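Local coordinates for protein E1 (Kluyveromyces marxianus, PDB 3VX6) that acts as an E1-like enzyme, activating ATG12 and ATG8 for conjugation in autophagy and cytoplasm-to-vacuole transport, at residues S17-S22 against Y138-P143; A43-L48 against N76-G81; N51-N56 against F204-D209; F100-G105 against L257-W262; A178-G183 against C196-F201. All coordinates share one frame; numbering follows the deposited sequence.

Contact 1: residues S17-S22 against Y138-P143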
# COMPACT_ATOMS: atom_id res chain seq x y z
N SER A 17 -7.98 6.51 4.28
CA SER A 17 -7.30 7.78 4.37
C SER A 17 -7.83 8.63 5.52
O SER A 17 -9.00 8.52 5.93
CB SER A 17 -7.40 8.56 3.06
OG SER A 17 -8.72 9.02 2.82
N PHE A 18 -6.95 9.45 6.04
CA PHE A 18 -7.29 10.36 7.11
C PHE A 18 -6.50 11.59 6.83
O PHE A 18 -5.35 11.72 7.27
CB PHE A 18 -6.90 9.79 8.47
CG PHE A 18 -7.98 8.98 9.08
CD1 PHE A 18 -9.10 9.60 9.62
CD2 PHE A 18 -7.93 7.59 9.04
CE1 PHE A 18 -10.15 8.86 10.12
CE2 PHE A 18 -8.98 6.84 9.53
CZ PHE A 18 -10.10 7.48 10.07
N VAL A 19 -7.11 12.48 6.06
CA VAL A 19 -6.44 13.71 5.72
C VAL A 19 -6.94 14.85 6.60
O VAL A 19 -8.01 15.41 6.38
CB VAL A 19 -6.61 14.04 4.23
CG1 VAL A 19 -6.23 12.84 3.39
CG2 VAL A 19 -8.04 14.43 3.94
N ASP A 20 -6.15 15.14 7.63
CA ASP A 20 -6.48 16.23 8.52
C ASP A 20 -6.44 17.48 7.65
O ASP A 20 -5.67 17.54 6.68
CB ASP A 20 -5.43 16.35 9.64
CG ASP A 20 -5.79 17.39 10.68
OD1 ASP A 20 -5.95 18.58 10.31
OD2 ASP A 20 -5.92 17.02 11.87
N SER A 21 -7.28 18.47 7.97
CA SER A 21 -7.30 19.70 7.18
C SER A 21 -5.88 20.24 7.10
O SER A 21 -5.54 20.94 6.14
CB SER A 21 -8.23 20.74 7.83
OG SER A 21 -7.70 21.22 9.05
N SER A 22 -5.05 19.87 8.07
CA SER A 22 -3.66 20.31 8.12
C SER A 22 -2.83 19.79 6.96
O SER A 22 -1.72 20.28 6.71
CB SER A 22 -3.01 19.88 9.43
OG SER A 22 -2.78 18.49 9.45
N TYR A 138 -9.88 15.26 -3.56
CA TYR A 138 -8.76 14.34 -3.59
C TYR A 138 -9.18 12.90 -3.69
O TYR A 138 -10.34 12.55 -3.45
CB TYR A 138 -7.87 14.49 -2.37
CG TYR A 138 -8.55 14.16 -1.08
CD1 TYR A 138 -9.55 14.98 -0.58
CD2 TYR A 138 -8.17 13.04 -0.33
CE1 TYR A 138 -10.15 14.72 0.64
CE2 TYR A 138 -8.76 12.76 0.90
CZ TYR A 138 -9.76 13.61 1.38
OH TYR A 138 -10.36 13.38 2.59
N TRP A 139 -8.22 12.06 -4.06
CA TRP A 139 -8.46 10.66 -4.21
C TRP A 139 -7.18 9.91 -3.95
O TRP A 139 -6.16 10.13 -4.61
CB TRP A 139 -8.93 10.38 -5.63
CG TRP A 139 -9.79 9.18 -5.72
CD1 TRP A 139 -9.98 8.23 -4.76
CD2 TRP A 139 -10.60 8.80 -6.83
NE1 TRP A 139 -10.87 7.28 -5.20
CE2 TRP A 139 -11.27 7.61 -6.47
CE3 TRP A 139 -10.84 9.35 -8.10
CZ2 TRP A 139 -12.15 6.96 -7.33
CZ3 TRP A 139 -11.72 8.71 -8.95
CH2 TRP A 139 -12.36 7.52 -8.57
N ILE A 140 -7.22 9.02 -2.96
CA ILE A 140 -6.04 8.25 -2.63
C ILE A 140 -6.23 6.82 -3.09
O ILE A 140 -7.36 6.32 -3.15
CB ILE A 140 -5.78 8.25 -1.11
CG1 ILE A 140 -5.64 9.69 -0.61
CG2 ILE A 140 -4.51 7.46 -0.81
CD1 ILE A 140 -5.37 9.81 0.88
N CYS A 141 -5.12 6.18 -3.46
CA CYS A 141 -5.14 4.80 -3.90
C CYS A 141 -3.84 4.16 -3.46
O CYS A 141 -2.80 4.81 -3.38
CB CYS A 141 -5.28 4.69 -5.42
SG CYS A 141 -3.75 4.93 -6.37
N MET A 142 -3.92 2.88 -3.13
CA MET A 142 -2.74 2.12 -2.75
C MET A 142 -2.83 1.00 -3.78
O MET A 142 -3.59 0.06 -3.60
CB MET A 142 -2.87 1.58 -1.33
CG MET A 142 -1.62 0.90 -0.84
SD MET A 142 -1.84 0.37 0.83
CE MET A 142 -1.13 1.71 1.77
N PRO A 143 -2.08 1.12 -4.89
CA PRO A 143 -2.11 0.11 -5.94
C PRO A 143 -2.02 -1.32 -5.50
O PRO A 143 -1.13 -1.71 -4.74
CB PRO A 143 -0.96 0.53 -6.85
CG PRO A 143 -0.96 1.98 -6.70
CD PRO A 143 -1.05 2.11 -5.20
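Ser17 faces Ile140 and Val19 faces Tyr138 where the short segments 17-19 and 138-143 run at 141° to each other, 9.1 Å apart at closest approach. No hydrogen bond joins the two segments. Val19 and Tyr138 reach toward each other tip to tip. Tyr138 CG is set between the backbone N and the carbonyl carbon (chi1 63°), which starts the ring off toward Val19. Tyr138 CE2 lies 3.6 Å from Val19 CG1. The approach of Val19 CG2 to the phenol end is too close in the model and is doubtful. Ile140 slides past Val19 in the opposite direction, with Ile140 CD1 4.0 Å from Val19 CG1. The same methyl also meets Ser17 CB. Ser17 OG lies near the plane of the Tyr138 ring, at its edge, 4.2 Å from Tyr138 CE2. That hydroxyl is hydrogen-bonded to Glu263. Phe24, on helix 21-33, meets the Tyr138 ring edge to face. An alanine at Tyr138 would probably leave Val19 CG1 and the Phe24 ring without their aromatic partner and open a gap between the strands. The contact is therefore apolar packing between two sheets, and the polar atom of Ser17 is satisfied from outside it.

Contact 2: residues A43-L48 against N76-G81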
# COMPACT_ATOMS: atom_id res chain seq x y z
N ALA A 43 6.11 13.70 -2.74
CA ALA A 43 6.28 12.43 -2.08
C ALA A 43 5.63 12.60 -0.71
O ALA A 43 5.83 13.60 -0.04
CB ALA A 43 7.75 12.09 -1.91
N LEU A 44 4.82 11.62 -0.32
CA LEU A 44 4.15 11.66 0.97
C LEU A 44 4.89 10.68 1.89
O LEU A 44 5.55 9.76 1.43
CB LEU A 44 2.68 11.26 0.81
CG LEU A 44 1.88 12.18 -0.12
CD1 LEU A 44 0.53 11.58 -0.44
CD2 LEU A 44 1.72 13.53 0.55
N TYR A 45 4.80 10.93 3.19
CA TYR A 45 5.45 10.09 4.18
C TYR A 45 4.50 10.03 5.34
O TYR A 45 4.01 11.06 5.80
CB TYR A 45 6.78 10.69 4.65
CG TYR A 45 7.86 10.76 3.60
CD1 TYR A 45 8.57 9.62 3.23
CD2 TYR A 45 8.15 11.96 2.94
CE1 TYR A 45 9.55 9.67 2.24
CE2 TYR A 45 9.13 12.02 1.95
CZ TYR A 45 9.82 10.87 1.60
OH TYR A 45 10.78 10.90 0.61
N THR A 46 4.22 8.84 5.81
CA THR A 46 3.34 8.73 6.93
C THR A 46 3.91 7.61 7.75
O THR A 46 4.25 6.55 7.23
CB THR A 46 1.91 8.44 6.47
OG1 THR A 46 1.03 8.46 7.60
CG2 THR A 46 1.84 7.10 5.77
N GLN A 47 4.11 7.88 9.03
CA GLN A 47 4.64 6.86 9.92
C GLN A 47 3.52 5.88 10.08
O GLN A 47 2.44 6.22 10.57
CB GLN A 47 5.02 7.45 11.26
CG GLN A 47 5.39 6.42 12.29
CD GLN A 47 5.85 7.06 13.57
OE1 GLN A 47 5.45 6.65 14.65
NE2 GLN A 47 6.70 8.08 13.45
N LEU A 48 3.76 4.66 9.64
CA LEU A 48 2.74 3.64 9.73
C LEU A 48 2.52 3.23 11.17
O LEU A 48 3.43 2.73 11.84
CB LEU A 48 3.12 2.44 8.86
CG LEU A 48 2.20 2.16 7.67
CD1 LEU A 48 1.76 3.45 7.01
CD2 LEU A 48 2.91 1.25 6.67
N ASN A 76 10.65 3.76 13.65
CA ASN A 76 9.33 3.31 13.22
C ASN A 76 9.27 3.06 11.72
O ASN A 76 10.21 3.34 10.98
CB ASN A 76 8.26 4.33 13.62
CG ASN A 76 7.80 4.16 15.05
OD1 ASN A 76 8.57 4.33 15.98
ND2 ASN A 76 6.53 3.81 15.22
N ILE A 77 8.15 2.51 11.26
CA ILE A 77 7.97 2.22 9.85
C ILE A 77 7.35 3.40 9.12
O ILE A 77 6.24 3.84 9.43
CB ILE A 77 7.10 0.96 9.67
CG1 ILE A 77 7.89 -0.28 10.11
CG2 ILE A 77 6.62 0.85 8.22
CD1 ILE A 77 7.11 -1.57 10.08
N ILE A 78 8.09 3.93 8.16
CA ILE A 78 7.62 5.07 7.40
C ILE A 78 7.23 4.63 6.00
O ILE A 78 8.06 4.12 5.25
CB ILE A 78 8.70 6.14 7.31
CG1 ILE A 78 9.17 6.53 8.72
CG2 ILE A 78 8.18 7.33 6.53
CD1 ILE A 78 8.06 6.94 9.67
N LEU A 79 5.97 4.84 5.64
CA LEU A 79 5.50 4.47 4.31
C LEU A 79 5.64 5.62 3.33
O LEU A 79 5.16 6.72 3.60
CB LEU A 79 4.04 4.02 4.34
CG LEU A 79 3.61 3.50 2.97
CD1 LEU A 79 4.50 2.31 2.60
CD2 LEU A 79 2.15 3.11 2.98
N LYS A 80 6.28 5.37 2.20
CA LYS A 80 6.44 6.42 1.22
C LYS A 80 5.31 6.36 0.21
O LYS A 80 5.06 5.32 -0.40
CB LYS A 80 7.78 6.31 0.50
CG LYS A 80 8.09 7.50 -0.41
CD LYS A 80 9.58 7.57 -0.73
CE LYS A 80 9.91 8.76 -1.62
NZ LYS A 80 11.39 8.94 -1.80
N GLY A 81 4.61 7.47 0.06
CA GLY A 81 3.52 7.54 -0.89
C GLY A 81 3.83 8.65 -1.87
O GLY A 81 4.91 9.24 -1.81
O HOH W 1 13.01 8.71 0.12
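Tyr45 and Lys80 leave neighbouring strands with different first torsions: Tyr45 CG is beside its backbone N, anti to the carbonyl carbon (chi1 -67°), and Lys80 CG is anti to its own N (chi1 -172°). Beyond CG the lysine chain is extended. The two side chains run side by side and point the same way. Tyr45 CE1 lies 3.6 Å from Lys80 CD. Water 1 joins their ends, 3.2 Å from Tyr45 OH, and accepts from Lys80 NZ. Ile78 crosses the tyrosine at about a right angle, with Ile78 CG2 4.0 Å from Tyr45 CD1. An alanine at Tyr45 would probably leave the Lys80 chain and Ile78 CG2 without the ring beside them, and water 1 without its phenol partner. Ile78 CD1 also rests on Gln47 CB at 3.5 Å. Leu44, Thr46 and Leu79 occupy the other face, where Phe123 packs on all three. Leu48 CD1 touches Leu79 CB at 3.6 Å. Thr46 OG1 is hydrogen-bonded to Ser61 O. Leu44 with Gly81 and Thr46 with Leu79 are hydrogen-bonded pairs, two bonds each. One more bond, Leu48 N to Ile77 O at 2.6 Å, follows them. This is a regular antiparallel ladder between strands 40-47 and 78-86 of a mixed sheet.

Contact 3: residues N51-N56 against F204-D209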
# COMPACT_ATOMS: atom_id res chain seq x y z
N ASN A 51 0.14 -0.27 15.09
CA ASN A 51 -0.46 -0.60 16.38
C ASN A 51 -1.95 -0.28 16.40
O ASN A 51 -2.80 -1.16 16.51
CB ASN A 51 0.20 0.20 17.50
CG ASN A 51 1.50 -0.41 17.95
OD1 ASN A 51 1.53 -1.55 18.42
ND2 ASN A 51 2.59 0.34 17.81
N GLN A 52 -2.24 1.01 16.30
CA GLN A 52 -3.62 1.46 16.32
C GLN A 52 -4.16 1.71 14.91
O GLN A 52 -3.87 2.74 14.30
CB GLN A 52 -3.73 2.73 17.16
CG GLN A 52 -4.72 2.65 18.31
CD GLN A 52 -6.15 2.44 17.83
OE1 GLN A 52 -6.47 1.43 17.19
NE2 GLN A 52 -7.03 3.40 18.15
N PHE A 53 -4.94 0.76 14.40
CA PHE A 53 -5.54 0.92 13.08
C PHE A 53 -6.85 1.68 13.19
O PHE A 53 -7.29 2.02 14.29
CB PHE A 53 -5.79 -0.44 12.41
CG PHE A 53 -4.60 -1.00 11.68
CD1 PHE A 53 -4.74 -2.07 10.81
CD2 PHE A 53 -3.33 -0.44 11.84
CE1 PHE A 53 -3.64 -2.58 10.12
CE2 PHE A 53 -2.23 -0.94 11.15
CZ PHE A 53 -2.39 -2.01 10.29
N THR A 54 -7.45 1.96 12.04
CA THR A 54 -8.73 2.65 11.98
C THR A 54 -9.66 1.78 11.16
O THR A 54 -9.36 1.46 10.01
CB THR A 54 -8.63 4.01 11.27
OG1 THR A 54 -9.95 4.57 11.15
CG2 THR A 54 -8.04 3.84 9.87
N SER A 55 -10.80 1.42 11.75
CA SER A 55 -11.74 0.56 11.06
C SER A 55 -11.02 -0.67 10.48
O SER A 55 -11.27 -1.09 9.36
CB SER A 55 -12.46 1.32 9.94
OG SER A 55 -13.38 2.25 10.47
N ASN A 56 -10.08 -1.22 11.26
CA ASN A 56 -9.36 -2.42 10.88
C ASN A 56 -8.37 -2.38 9.73
O ASN A 56 -7.71 -3.38 9.46
CB ASN A 56 -10.36 -3.55 10.61
CG ASN A 56 -11.17 -3.89 11.82
OD1 ASN A 56 -10.61 -4.27 12.85
ND2 ASN A 56 -12.49 -3.76 11.71
N PHE A 204 -1.67 -4.68 6.40
CA PHE A 204 -2.34 -3.39 6.52
C PHE A 204 -3.78 -3.62 6.86
O PHE A 204 -4.61 -2.73 6.77
CB PHE A 204 -2.25 -2.62 5.21
CG PHE A 204 -0.88 -2.12 4.90
CD1 PHE A 204 0.14 -2.25 5.84
CD2 PHE A 204 -0.61 -1.52 3.69
CE1 PHE A 204 1.41 -1.79 5.57
CE2 PHE A 204 0.66 -1.06 3.41
CZ PHE A 204 1.67 -1.19 4.35
N SER A 205 -4.10 -4.85 7.22
CA SER A 205 -5.46 -5.13 7.59
C SER A 205 -5.39 -5.86 8.91
O SER A 205 -4.47 -6.62 9.15
CB SER A 205 -6.15 -6.00 6.53
OG SER A 205 -7.50 -6.26 6.88
N HIS A 206 -6.36 -5.57 9.78
CA HIS A 206 -6.47 -6.21 11.07
C HIS A 206 -7.73 -7.04 10.99
O HIS A 206 -8.18 -7.61 11.99
CB HIS A 206 -6.61 -5.20 12.20
CG HIS A 206 -5.31 -4.71 12.74
ND1 HIS A 206 -5.23 -3.82 13.79
CD2 HIS A 206 -4.03 -4.97 12.36
CE1 HIS A 206 -3.96 -3.54 14.03
NE2 HIS A 206 -3.21 -4.22 13.17
N LEU A 207 -8.32 -7.07 9.80
CA LEU A 207 -9.52 -7.86 9.56
C LEU A 207 -9.13 -9.32 9.70
O LEU A 207 -8.08 -9.74 9.22
CB LEU A 207 -10.07 -7.59 8.16
CG LEU A 207 -10.86 -6.29 8.01
CD1 LEU A 207 -11.40 -6.18 6.60
CD2 LEU A 207 -12.02 -6.26 9.01
N LYS A 208 -9.96 -10.10 10.38
CA LYS A 208 -9.66 -11.50 10.57
C LYS A 208 -9.44 -12.22 9.24
O LYS A 208 -10.34 -12.32 8.41
CB LYS A 208 -10.77 -12.18 11.36
N ASP A 209 -8.21 -12.69 9.06
CA ASP A 209 -7.77 -13.44 7.89
C ASP A 209 -7.95 -12.80 6.53
O ASP A 209 -7.81 -13.45 5.50
CB ASP A 209 -8.41 -14.83 7.89
CG ASP A 209 -7.96 -15.66 9.06
OD1 ASP A 209 -6.78 -15.52 9.47
OD2 ASP A 209 -8.78 -16.45 9.57
O HOH W 2 -6.35 -2.05 15.88
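Phe53 and His206 form a face-to-face aromatic stack between two loops, centroids 3.6 Å apart and planes at 13°. Next to it, Ser205 makes an ST turn, its OG accepting from Leu207 N. Phe53 can be followed outward. Its CB lies beside His206 ND1 at 3.7 Å. CG comes next and has His206 CE1 as its nearest partner. Phe53 CD1 sits over the centre of the imidazole, 3.3 Å from His206 CG. Phe53 CE1 faces His206 CD2 and also meets the backbone, 3.4 Å from Phe204 C. On the other branch, CD2 meets His206 CE1 and CE2 meets His206 NE2. Phe53 CZ ends the ring 3.7 Å from His206 NE2. That nitrogen lies over the centre of the phenyl face. Asn51 O is at the imidazole edge, 3.6 Å from His206 CE1. Water 2, also in plane, is hydrogen-bonded to His206 ND1 and takes a weak bond from Phe53 N. Asn56 CB meets Leu207 CD2. Ser205 OG is also hydrogen-bonded to Ile210 O. The loop after strand 40-47 is thus fixed to the loop after strand 198-202. Between segments 51-56 and 204-209 the direct hydrogen bond is His206 N to Asn56 O at 2.6 Å, nearly along the C=O axis.

Contact 4: residues F100-G105 against L257-W262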
# COMPACT_ATOMS: atom_id res chain seq x y z
N PHE A 100 -4.05 5.58 -14.73
CA PHE A 100 -3.12 6.04 -13.71
C PHE A 100 -2.77 4.96 -12.72
O PHE A 100 -1.60 4.69 -12.47
CB PHE A 100 -3.72 7.25 -12.97
CG PHE A 100 -2.98 7.63 -11.73
CD1 PHE A 100 -3.22 6.97 -10.53
CD2 PHE A 100 -2.03 8.65 -11.76
CE1 PHE A 100 -2.53 7.32 -9.37
CE2 PHE A 100 -1.33 9.01 -10.61
CZ PHE A 100 -1.58 8.34 -9.40
N ILE A 101 -3.77 4.32 -12.15
CA ILE A 101 -3.47 3.30 -11.17
C ILE A 101 -2.85 2.08 -11.85
O ILE A 101 -2.06 1.36 -11.25
CB ILE A 101 -4.74 2.94 -10.36
CG1 ILE A 101 -4.33 2.42 -8.98
CG2 ILE A 101 -5.60 1.95 -11.11
CD1 ILE A 101 -5.48 2.24 -8.04
N LYS A 102 -3.18 1.88 -13.12
CA LYS A 102 -2.62 0.76 -13.87
C LYS A 102 -1.10 0.91 -13.97
O LYS A 102 -0.35 -0.04 -13.76
CB LYS A 102 -3.20 0.71 -15.27
CG LYS A 102 -2.69 -0.45 -16.10
CD LYS A 102 -3.01 -0.24 -17.57
CE LYS A 102 -2.82 -1.53 -18.39
NZ LYS A 102 -2.96 -1.28 -19.86
N GLU A 103 -0.66 2.12 -14.32
CA GLU A 103 0.76 2.39 -14.47
C GLU A 103 1.48 2.30 -13.14
O GLU A 103 2.53 1.68 -13.05
CB GLU A 103 0.98 3.77 -15.10
CG GLU A 103 0.73 3.77 -16.60
CD GLU A 103 0.83 5.16 -17.20
OE1 GLU A 103 1.85 5.83 -16.99
OE2 GLU A 103 -0.13 5.57 -17.89
N LYS A 104 0.93 2.94 -12.12
CA LYS A 104 1.53 2.91 -10.80
C LYS A 104 1.65 1.45 -10.42
O LYS A 104 2.61 1.05 -9.76
CB LYS A 104 0.66 3.68 -9.79
CG LYS A 104 1.02 5.16 -9.65
CD LYS A 104 1.01 5.87 -10.98
CE LYS A 104 2.38 6.45 -11.31
NZ LYS A 104 2.49 6.90 -12.75
N GLY A 105 0.69 0.66 -10.87
CA GLY A 105 0.69 -0.76 -10.59
C GLY A 105 1.81 -1.53 -11.26
O GLY A 105 2.40 -2.42 -10.64
N LEU A 257 -2.16 -6.85 -16.43
CA LEU A 257 -2.13 -6.57 -15.00
C LEU A 257 -3.44 -5.87 -14.64
O LEU A 257 -3.83 -4.91 -15.31
CB LEU A 257 -0.95 -5.66 -14.69
CG LEU A 257 -0.33 -5.76 -13.31
CD1 LEU A 257 0.30 -7.13 -13.15
CD2 LEU A 257 0.70 -4.66 -13.12
N LYS A 258 -4.13 -6.34 -13.61
CA LYS A 258 -5.38 -5.69 -13.22
C LYS A 258 -5.13 -4.91 -11.95
O LYS A 258 -4.96 -5.48 -10.88
CB LYS A 258 -6.49 -6.74 -13.00
CG LYS A 258 -7.91 -6.16 -12.86
CD LYS A 258 -8.18 -5.65 -11.45
CE LYS A 258 -9.59 -5.04 -11.29
NZ LYS A 258 -9.78 -3.70 -11.94
N VAL A 259 -5.10 -3.59 -12.07
CA VAL A 259 -4.85 -2.76 -10.90
C VAL A 259 -6.08 -2.06 -10.32
O VAL A 259 -6.95 -1.58 -11.04
CB VAL A 259 -3.79 -1.69 -11.19
CG1 VAL A 259 -3.26 -1.13 -9.88
CG2 VAL A 259 -2.67 -2.27 -12.04
N SER A 260 -6.15 -2.02 -8.99
CA SER A 260 -7.22 -1.36 -8.27
C SER A 260 -6.52 -0.72 -7.08
O SER A 260 -5.29 -0.71 -7.03
CB SER A 260 -8.25 -2.37 -7.80
OG SER A 260 -7.63 -3.38 -7.03
N GLY A 261 -7.28 -0.18 -6.13
CA GLY A 261 -6.65 0.44 -4.97
C GLY A 261 -7.20 1.80 -4.61
O GLY A 261 -6.92 2.34 -3.54
N TRP A 262 -7.99 2.35 -5.53
CA TRP A 262 -8.62 3.66 -5.35
C TRP A 262 -9.58 3.61 -4.18
O TRP A 262 -10.46 2.76 -4.14
CB TRP A 262 -9.39 4.06 -6.61
CG TRP A 262 -8.54 4.55 -7.73
CD1 TRP A 262 -8.43 4.01 -8.98
CD2 TRP A 262 -7.70 5.71 -7.73
NE1 TRP A 262 -7.58 4.76 -9.75
CE2 TRP A 262 -7.11 5.81 -9.01
CE3 TRP A 262 -7.38 6.68 -6.76
CZ2 TRP A 262 -6.23 6.84 -9.36
CZ3 TRP A 262 -6.50 7.70 -7.10
CH2 TRP A 262 -5.93 7.77 -8.39
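Ile101 and Val259 make the tight part of this helix-to-strand contact, together with Trp262 and Phe100. Ile101 CG1 stands anti to its backbone N (chi1 -154°) and lies 3.8 Å from Val259 CG1. Ile101 CD1 sits over the indole face, 3.7 Å from the centroid of the Trp262 five-membered ring and 15° off its normal, a CH-pi contact. Ile101 CB is next to Trp262 NE1, whose hydrogen bond goes to Lys97 O in the first turn of the helix. Phe100 meets the six-membered ring of Trp262 obliquely, its CD1 against Trp262 CZ2, while Lys104 CD covers the centre of one phenyl face. Val259 CG2 packs against the helix backbone, 3.5 Å from Lys102 CA and 4.0 Å from Gly105 CA. Gly105 leaves room for that methyl.

The other side is looser. Leu257 CD2 lies 3.7 Å from Gly105 O, and the side chain also packs on Gln106 and Leu109 further along the helix. Lys102 gives little more than its CB, 4.4 Å from Val259 CG2, and its extended chain leads away. Lys258 is exposed and turned from the helix.

Helix 97-114 lies across a sheet here. Strand 260-262 bonds to strand 135-144, with Ser260 pairing with Ser144. Ile101 also packs on Cys141 of that strand, and Phe100 on Tyr124 and Ile126 of strand 123-130.

Contact 5: residues A178-G183 against C196-F201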
# COMPACT_ATOMS: atom_id res chain seq x y z
N ALA A 178 9.17 -9.02 4.61
CA ALA A 178 10.45 -9.69 4.64
C ALA A 178 10.20 -11.14 4.23
O ALA A 178 9.08 -11.50 3.85
CB ALA A 178 11.05 -9.64 6.05
N CYS A 179 11.24 -11.96 4.27
CA CYS A 179 11.06 -13.35 3.92
C CYS A 179 11.85 -14.15 4.92
O CYS A 179 12.56 -13.60 5.75
CB CYS A 179 11.52 -13.64 2.49
SG CYS A 179 13.29 -13.61 2.19
N VAL A 180 11.70 -15.47 4.86
CA VAL A 180 12.41 -16.33 5.78
C VAL A 180 13.24 -17.31 4.97
O VAL A 180 12.75 -17.90 4.01
CB VAL A 180 11.44 -17.08 6.69
CG1 VAL A 180 12.20 -17.70 7.84
CG2 VAL A 180 10.38 -16.12 7.21
N ILE A 181 14.51 -17.44 5.33
CA ILE A 181 15.43 -18.35 4.64
C ILE A 181 16.18 -19.14 5.69
O ILE A 181 17.04 -18.61 6.40
CB ILE A 181 16.44 -17.58 3.78
CG1 ILE A 181 15.71 -16.70 2.77
CG2 ILE A 181 17.36 -18.57 3.07
CD1 ILE A 181 16.61 -16.13 1.72
N SER A 182 15.84 -20.41 5.80
CA SER A 182 16.47 -21.27 6.79
C SER A 182 16.14 -20.80 8.20
O SER A 182 17.00 -20.81 9.08
CB SER A 182 17.98 -21.31 6.60
OG SER A 182 18.32 -21.91 5.36
N GLY A 183 14.90 -20.38 8.40
CA GLY A 183 14.47 -19.97 9.73
C GLY A 183 14.84 -18.57 10.14
O GLY A 183 14.36 -18.09 11.16
N CYS A 196 13.49 -18.55 -0.40
CA CYS A 196 12.87 -18.41 0.91
C CYS A 196 11.70 -19.37 1.09
O CYS A 196 11.06 -19.78 0.11
CB CYS A 196 12.38 -16.99 1.13
SG CYS A 196 10.94 -16.57 0.13
N GLU A 197 11.42 -19.73 2.34
CA GLU A 197 10.33 -20.65 2.66
C GLU A 197 9.05 -19.86 2.63
O GLU A 197 7.97 -20.42 2.36
CB GLU A 197 10.47 -21.23 4.07
CG GLU A 197 11.67 -22.11 4.29
CD GLU A 197 12.90 -21.33 4.69
OE1 GLU A 197 12.86 -20.70 5.77
OE2 GLU A 197 13.89 -21.36 3.92
N LYS A 198 9.16 -18.57 2.93
CA LYS A 198 8.01 -17.71 2.96
C LYS A 198 8.34 -16.24 3.06
O LYS A 198 9.49 -15.85 3.21
CB LYS A 198 7.11 -18.11 4.12
CG LYS A 198 7.80 -18.25 5.45
CD LYS A 198 6.94 -19.10 6.36
CE LYS A 198 7.54 -19.23 7.75
NZ LYS A 198 6.80 -20.24 8.56
N VAL A 199 7.28 -15.45 2.96
CA VAL A 199 7.34 -14.00 3.03
C VAL A 199 6.55 -13.54 4.25
O VAL A 199 5.44 -14.00 4.47
CB VAL A 199 6.70 -13.38 1.78
CG1 VAL A 199 6.48 -11.88 1.98
CG2 VAL A 199 7.60 -13.66 0.59
N VAL A 200 7.14 -12.65 5.03
CA VAL A 200 6.46 -12.13 6.22
C VAL A 200 6.03 -10.70 5.92
O VAL A 200 6.82 -9.88 5.44
CB VAL A 200 7.38 -12.20 7.47
CG1 VAL A 200 7.71 -13.64 7.76
CG2 VAL A 200 8.66 -11.44 7.23
N PHE A 201 4.77 -10.41 6.18
CA PHE A 201 4.19 -9.11 5.88
C PHE A 201 3.45 -8.50 7.07
O PHE A 201 2.61 -9.15 7.69
CB PHE A 201 3.23 -9.30 4.69
CG PHE A 201 2.37 -8.11 4.37
CD1 PHE A 201 1.03 -8.29 4.05
CD2 PHE A 201 2.90 -6.83 4.34
CE1 PHE A 201 0.23 -7.22 3.72
CE2 PHE A 201 2.10 -5.75 4.00
CZ PHE A 201 0.77 -5.94 3.69
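Ala178 and Val200 form a hydrogen-bonded antiparallel pair, the regular end of a ladder between strands 177-181 and 198-202 in a mixed sheet. Both of its bonds are made: Ala178 N gives to Val200 O, and Val200 N gives to Ala178 O. Further on, Val180 N gives to Lys198 O at 2.8 Å. Val180 O, however, accepts from Glu197 N at 2.8 Å. Glu197 and Lys198 thus both stand opposite Val180, as in a beta bulge.

The Glu197 carboxylate serves the turn that follows strand 177-181. Its chain bends at chi2 (87°), which puts CD back toward that turn. Ser182 N reaches Glu197 OE2 at 2.9 Å, nearly straight at 174°, on the syn side of the carboxylate. Gly183 N reaches Glu197 OE1 in a weak bond of 3.3 Å. Two successive amides beyond the strand thus share one carboxylate. Elsewhere, Lys198 NZ makes a salt bridge with Glu244, and Cys196 O accepts from Arg228.

The rest is apolar. Val180 and Lys198 lie side by side on one face, with Val180 CG2 3.8 Å from Lys198 CG. Val180 CG2 also meets Val200 CG1 at 3.7 Å, the side chains crossing at about a right angle. Cys179 and Val199 are on the other face, where Val199 packs on Ile218 and Trp222 of helix 215-225. Cys179 makes no disulfide with Cys196; Cys179 SG rests on Cys196 CB at 3.7 Å.

How the contacts relate
Contacts 1, 2 and 4 reach one mixed sheet. Contact 2 pairs strands 40-47 and 78-86; contacts 1 and 4 meet at the neighbouring strands 135-144 and 260-262. Contact 5 belongs to a second mixed sheet, its centre about 32 Å from that of contact 1. Contact 3 follows contact 5 closely in sequence, segment 204-209 coming just after 196-201. Its Phe204 touches Met142 of contact 1 and Leu48 of contact 2, and its Thr54 touches Phe18 of contact 1. It thus links the parts holding the two sheets. Along the chain, contact 2 is nested inside the loop of contact 1, and contact 5 inside those of contacts 3 and 4. Segments far apart in the sequence are thereby held together within the Atg7 N-terminal region.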